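PDB 6Y56: nucleotidyl transferase AbiEii/AbiGii toxin family protein from Mycobacterium tuberculosis, which is a nucleotidyltransferase toxin (MenT4) of a toxin-antitoxin system that probably modifies tRNA acceptor stems and so may inhibit growth. Local coordinates for residues Val98-Leu110 / Arg121-Leu133. Sequence-based numbering, arbitrary orientation.
Sequences VQSTRGDGRHWQL and RIVASVEFARRPL
The guanidinium of R106 carries CB of R130 over the centre of one face and has F128 O at its edge; NH1 donates to that oxygen (3.0 Å) within the guanidinium plane but from above the carbonyl plane. R130 in turn offers a face of its own guanidinium to NE of R106, 3.3 Å above the plane and near the rim, the two groups inclined at 54°. An extended chain beyond CG takes R106 along the backbone of F128 and A129 to this point, whereas R130 bends back over it at chi3 (-51°). On the face of the sheet that carries H107, Q109, S125 and E127, H107 has V126 O over one face of its imidazole and E127 at the edge, CD2 lying 3.8 Å from CG of the glutamate. R102 NH1 lies 3.9 Å from E127 OE1, a long salt bridge; R102 NE pairs more closely with D104 OD2, at 2.8 Å, though the hydrogen bond is weak. The W108 indole has S100 CA over one face and V126 O at its edge, and NE1 donates to G105 O. Its plane is at 90° to the F128 ring, W108 CD1 meeting F128 CE1 at 4.0 Å, where both pack on C83 of helix 76-86.

Behind these groups, strands 107-114 and 125-129 form an antiparallel hairpin within the mixed sheet of the nucleotidyltransferase domain. W108 N to V126 O and V126 N to W108 O are both 2.9 Å; F128 N to R106 O and L110 N to A124 O extend the ladder. Waters link R130 NH2 to D104 O and OD2, while the R106 and R130 guanidinium groups gather round the D76 carboxylate, which probably compensates both charges.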
# COMPACT_ATOMS: atom_id res chain seq x y z
N VAL A 98 14.49 -1.66 -12.51
CA VAL A 98 13.05 -1.74 -12.72
C VAL A 98 12.79 -2.08 -14.18
O VAL A 98 13.44 -1.55 -15.08
CB VAL A 98 12.29 -0.46 -12.29
CG1 VAL A 98 12.14 -0.42 -10.76
CG2 VAL A 98 12.98 0.79 -12.83
N GLN A 99 11.82 -2.97 -14.40
CA GLN A 99 11.39 -3.37 -15.73
C GLN A 99 9.90 -3.12 -15.84
O GLN A 99 9.13 -3.51 -14.96
CB GLN A 99 11.68 -4.85 -15.96
CG GLN A 99 11.33 -5.30 -17.36
CD GLN A 99 11.82 -6.70 -17.66
OE1 GLN A 99 12.29 -6.98 -18.77
NE2 GLN A 99 11.70 -7.60 -16.68
N SER A 100 9.49 -2.47 -16.92
CA SER A 100 8.08 -2.15 -17.10
C SER A 100 7.28 -3.43 -17.31
O SER A 100 7.70 -4.33 -18.03
CB SER A 100 7.92 -1.25 -18.32
OG SER A 100 6.58 -0.81 -18.45
N THR A 101 6.12 -3.52 -16.65
CA THR A 101 5.22 -4.64 -16.87
C THR A 101 4.05 -4.29 -17.78
O THR A 101 3.33 -5.20 -18.20
CB THR A 101 4.67 -5.16 -15.54
OG1 THR A 101 3.89 -4.13 -14.90
CG2 THR A 101 5.80 -5.60 -14.62
N ARG A 102 3.83 -3.01 -18.08
CA ARG A 102 2.73 -2.64 -18.96
C ARG A 102 3.05 -1.31 -19.62
O ARG A 102 3.92 -0.56 -19.17
CB ARG A 102 1.39 -2.61 -18.22
CG ARG A 102 1.37 -1.74 -17.00
CD ARG A 102 -0.01 -1.73 -16.32
NE ARG A 102 -0.23 -0.47 -15.61
CZ ARG A 102 -0.51 -0.37 -14.31
NH1 ARG A 102 -0.62 -1.45 -13.55
NH2 ARG A 102 -0.69 0.83 -13.77
N GLY A 103 2.34 -1.03 -20.70
CA GLY A 103 2.68 0.08 -21.56
C GLY A 103 2.41 1.46 -21.00
O GLY A 103 2.85 2.44 -21.60
N ASP A 104 1.71 1.57 -19.87
CA ASP A 104 1.39 2.89 -19.35
C ASP A 104 2.54 3.54 -18.57
O ASP A 104 2.41 4.70 -18.16
CB ASP A 104 0.08 2.89 -18.55
CG ASP A 104 0.18 2.14 -17.22
OD1 ASP A 104 1.26 1.63 -16.87
OD2 ASP A 104 -0.85 2.08 -16.52
N GLY A 105 3.65 2.85 -18.38
CA GLY A 105 4.77 3.44 -17.67
C GLY A 105 4.62 3.54 -16.17
O GLY A 105 5.49 4.12 -15.51
N ARG A 106 3.56 2.96 -15.61
CA ARG A 106 3.21 3.15 -14.21
C ARG A 106 3.28 1.88 -13.38
O ARG A 106 3.00 1.93 -12.18
CB ARG A 106 1.82 3.80 -14.10
CG ARG A 106 1.88 5.29 -14.43
CD ARG A 106 0.52 5.93 -14.52
NE ARG A 106 0.69 7.37 -14.62
CZ ARG A 106 0.80 8.19 -13.58
NH1 ARG A 106 0.71 7.72 -12.34
NH2 ARG A 106 0.98 9.49 -13.78
N HIS A 107 3.68 0.75 -13.97
CA HIS A 107 3.83 -0.48 -13.20
C HIS A 107 5.13 -1.16 -13.58
O HIS A 107 5.42 -1.35 -14.77
CB HIS A 107 2.66 -1.45 -13.35
CG HIS A 107 2.73 -2.59 -12.38
ND1 HIS A 107 3.46 -3.74 -12.63
CD2 HIS A 107 2.21 -2.75 -11.14
CE1 HIS A 107 3.36 -4.56 -11.60
NE2 HIS A 107 2.60 -3.98 -10.68
N TRP A 108 5.90 -1.54 -12.58
CA TRP A 108 7.27 -1.97 -12.78
C TRP A 108 7.57 -3.16 -11.89
O TRP A 108 7.09 -3.23 -10.75
CB TRP A 108 8.27 -0.85 -12.46
CG TRP A 108 8.02 0.37 -13.28
CD1 TRP A 108 7.03 1.29 -13.11
CD2 TRP A 108 8.74 0.77 -14.46
NE1 TRP A 108 7.09 2.25 -14.10
CE2 TRP A 108 8.13 1.94 -14.94
CE3 TRP A 108 9.84 0.25 -15.14
CZ2 TRP A 108 8.60 2.61 -16.07
CZ3 TRP A 108 10.30 0.91 -16.26
CH2 TRP A 108 9.68 2.08 -16.71
N GLN A 109 8.35 -4.10 -12.39
CA GLN A 109 8.94 -5.12 -11.55
C GLN A 109 10.26 -4.59 -11.01
O GLN A 109 11.09 -4.09 -11.77
CB GLN A 109 9.18 -6.40 -12.35
CG GLN A 109 9.87 -7.46 -11.51
CD GLN A 109 9.79 -8.85 -12.10
OE1 GLN A 109 9.46 -9.04 -13.28
NE2 GLN A 109 10.11 -9.85 -11.27
N LEU A 110 10.45 -4.72 -9.70
CA LEU A 110 11.66 -4.26 -9.04
C LEU A 110 12.58 -5.45 -8.78
O LEU A 110 12.15 -6.47 -8.25
CB LEU A 110 11.32 -3.59 -7.71
CG LEU A 110 12.50 -3.11 -6.87
CD1 LEU A 110 13.18 -1.94 -7.53
CD2 LEU A 110 12.00 -2.74 -5.49
N ARG A 121 14.86 -13.71 -4.15
CA ARG A 121 14.06 -14.31 -5.22
C ARG A 121 12.57 -14.12 -5.01
O ARG A 121 11.77 -15.03 -5.25
CB ARG A 121 14.42 -15.79 -5.36
CG ARG A 121 15.91 -16.02 -5.60
CD ARG A 121 16.43 -17.26 -4.88
NE ARG A 121 15.89 -17.42 -3.53
CZ ARG A 121 16.60 -17.27 -2.42
NH1 ARG A 121 17.89 -16.94 -2.49
NH2 ARG A 121 16.03 -17.44 -1.23
N ILE A 122 12.17 -12.94 -4.55
CA ILE A 122 10.79 -12.65 -4.22
C ILE A 122 10.27 -11.60 -5.20
O ILE A 122 11.01 -10.72 -5.64
CB ILE A 122 10.68 -12.18 -2.76
CG1 ILE A 122 9.23 -11.97 -2.33
CG2 ILE A 122 11.51 -10.93 -2.53
CD1 ILE A 122 9.06 -11.78 -0.83
N VAL A 123 8.99 -11.73 -5.55
CA VAL A 123 8.36 -10.79 -6.48
C VAL A 123 8.19 -9.45 -5.80
O VAL A 123 7.61 -9.35 -4.71
CB VAL A 123 7.01 -11.35 -6.95
CG1 VAL A 123 6.10 -10.23 -7.44
CG2 VAL A 123 7.22 -12.43 -8.00
N ALA A 124 8.69 -8.39 -6.45
CA ALA A 124 8.58 -7.04 -5.94
C ALA A 124 8.22 -6.10 -7.08
O ALA A 124 8.59 -6.33 -8.23
CB ALA A 124 9.89 -6.59 -5.29
N SER A 125 7.51 -5.03 -6.75
CA SER A 125 7.00 -4.15 -7.77
C SER A 125 7.00 -2.71 -7.28
O SER A 125 7.14 -2.43 -6.09
CB SER A 125 5.59 -4.55 -8.18
OG SER A 125 4.76 -4.62 -7.04
N VAL A 126 6.85 -1.80 -8.24
CA VAL A 126 6.63 -0.39 -7.97
C VAL A 126 5.47 0.04 -8.85
O VAL A 126 5.44 -0.27 -10.04
CB VAL A 126 7.88 0.45 -8.30
CG1 VAL A 126 7.69 1.89 -7.88
CG2 VAL A 126 9.12 -0.14 -7.64
N GLU A 127 4.50 0.75 -8.26
CA GLU A 127 3.33 1.18 -9.01
C GLU A 127 3.03 2.63 -8.67
O GLU A 127 3.20 3.06 -7.53
CB GLU A 127 2.11 0.33 -8.68
CG GLU A 127 0.96 0.51 -9.64
CD GLU A 127 -0.24 -0.33 -9.27
OE1 GLU A 127 -1.30 -0.15 -9.90
OE2 GLU A 127 -0.12 -1.16 -8.35
N PHE A 128 2.55 3.37 -9.67
CA PHE A 128 2.29 4.80 -9.55
C PHE A 128 0.85 5.07 -9.95
O PHE A 128 0.52 4.98 -11.14
CB PHE A 128 3.21 5.59 -10.47
CG PHE A 128 4.66 5.43 -10.15
CD1 PHE A 128 5.39 4.40 -10.71
CD2 PHE A 128 5.30 6.33 -9.33
CE1 PHE A 128 6.73 4.25 -10.45
CE2 PHE A 128 6.65 6.19 -9.06
CZ PHE A 128 7.36 5.15 -9.62
N ALA A 129 0.02 5.43 -8.98
CA ALA A 129 -1.37 5.74 -9.25
C ALA A 129 -1.49 7.13 -9.87
O ALA A 129 -0.78 8.06 -9.48
CB ALA A 129 -2.18 5.71 -7.95
N ARG A 130 -2.42 7.27 -10.82
CA ARG A 130 -2.66 8.53 -11.50
C ARG A 130 -3.68 9.40 -10.78
O ARG A 130 -3.58 10.63 -10.83
CB ARG A 130 -3.16 8.26 -12.92
CG ARG A 130 -3.21 9.49 -13.79
CD ARG A 130 -3.87 9.19 -15.13
NE ARG A 130 -3.28 8.02 -15.79
CZ ARG A 130 -2.19 8.06 -16.54
NH1 ARG A 130 -1.55 9.21 -16.73
NH2 ARG A 130 -1.73 6.95 -17.11
N ARG A 131 -4.68 8.79 -10.15
CA ARG A 131 -5.77 9.56 -9.57
C ARG A 131 -5.26 10.29 -8.33
O ARG A 131 -4.63 9.68 -7.48
CB ARG A 131 -6.94 8.65 -9.19
CG ARG A 131 -8.24 9.42 -8.91
CD ARG A 131 -9.37 8.51 -8.44
NE ARG A 131 -9.38 7.24 -9.15
CZ ARG A 131 -9.97 6.13 -8.72
NH1 ARG A 131 -10.64 6.12 -7.56
NH2 ARG A 131 -9.90 5.03 -9.45
N PRO A 132 -5.50 11.59 -8.21
CA PRO A 132 -5.04 12.31 -7.02
C PRO A 132 -5.64 11.75 -5.74
O PRO A 132 -6.80 11.32 -5.71
CB PRO A 132 -5.51 13.75 -7.27
CG PRO A 132 -5.67 13.84 -8.77
CD PRO A 132 -6.13 12.49 -9.20
N LEU A 133 -4.85 11.77 -4.68
CA LEU A 133 -5.36 11.45 -3.35
C LEU A 133 -6.37 12.50 -2.91
O LEU A 133 -6.31 13.67 -3.32
CB LEU A 133 -4.23 11.38 -2.33
CG LEU A 133 -3.31 10.18 -2.53
CD1 LEU A 133 -2.15 10.23 -1.55
CD2 LEU A 133 -4.06 8.85 -2.40
O HOH W 1 0.58 6.81 -18.16
O HOH W 2 -2.79 4.45 -17.09
O HOH W 3 10.79 -8.90 -8.57
O HOH W 4 12.65 -8.50 -5.84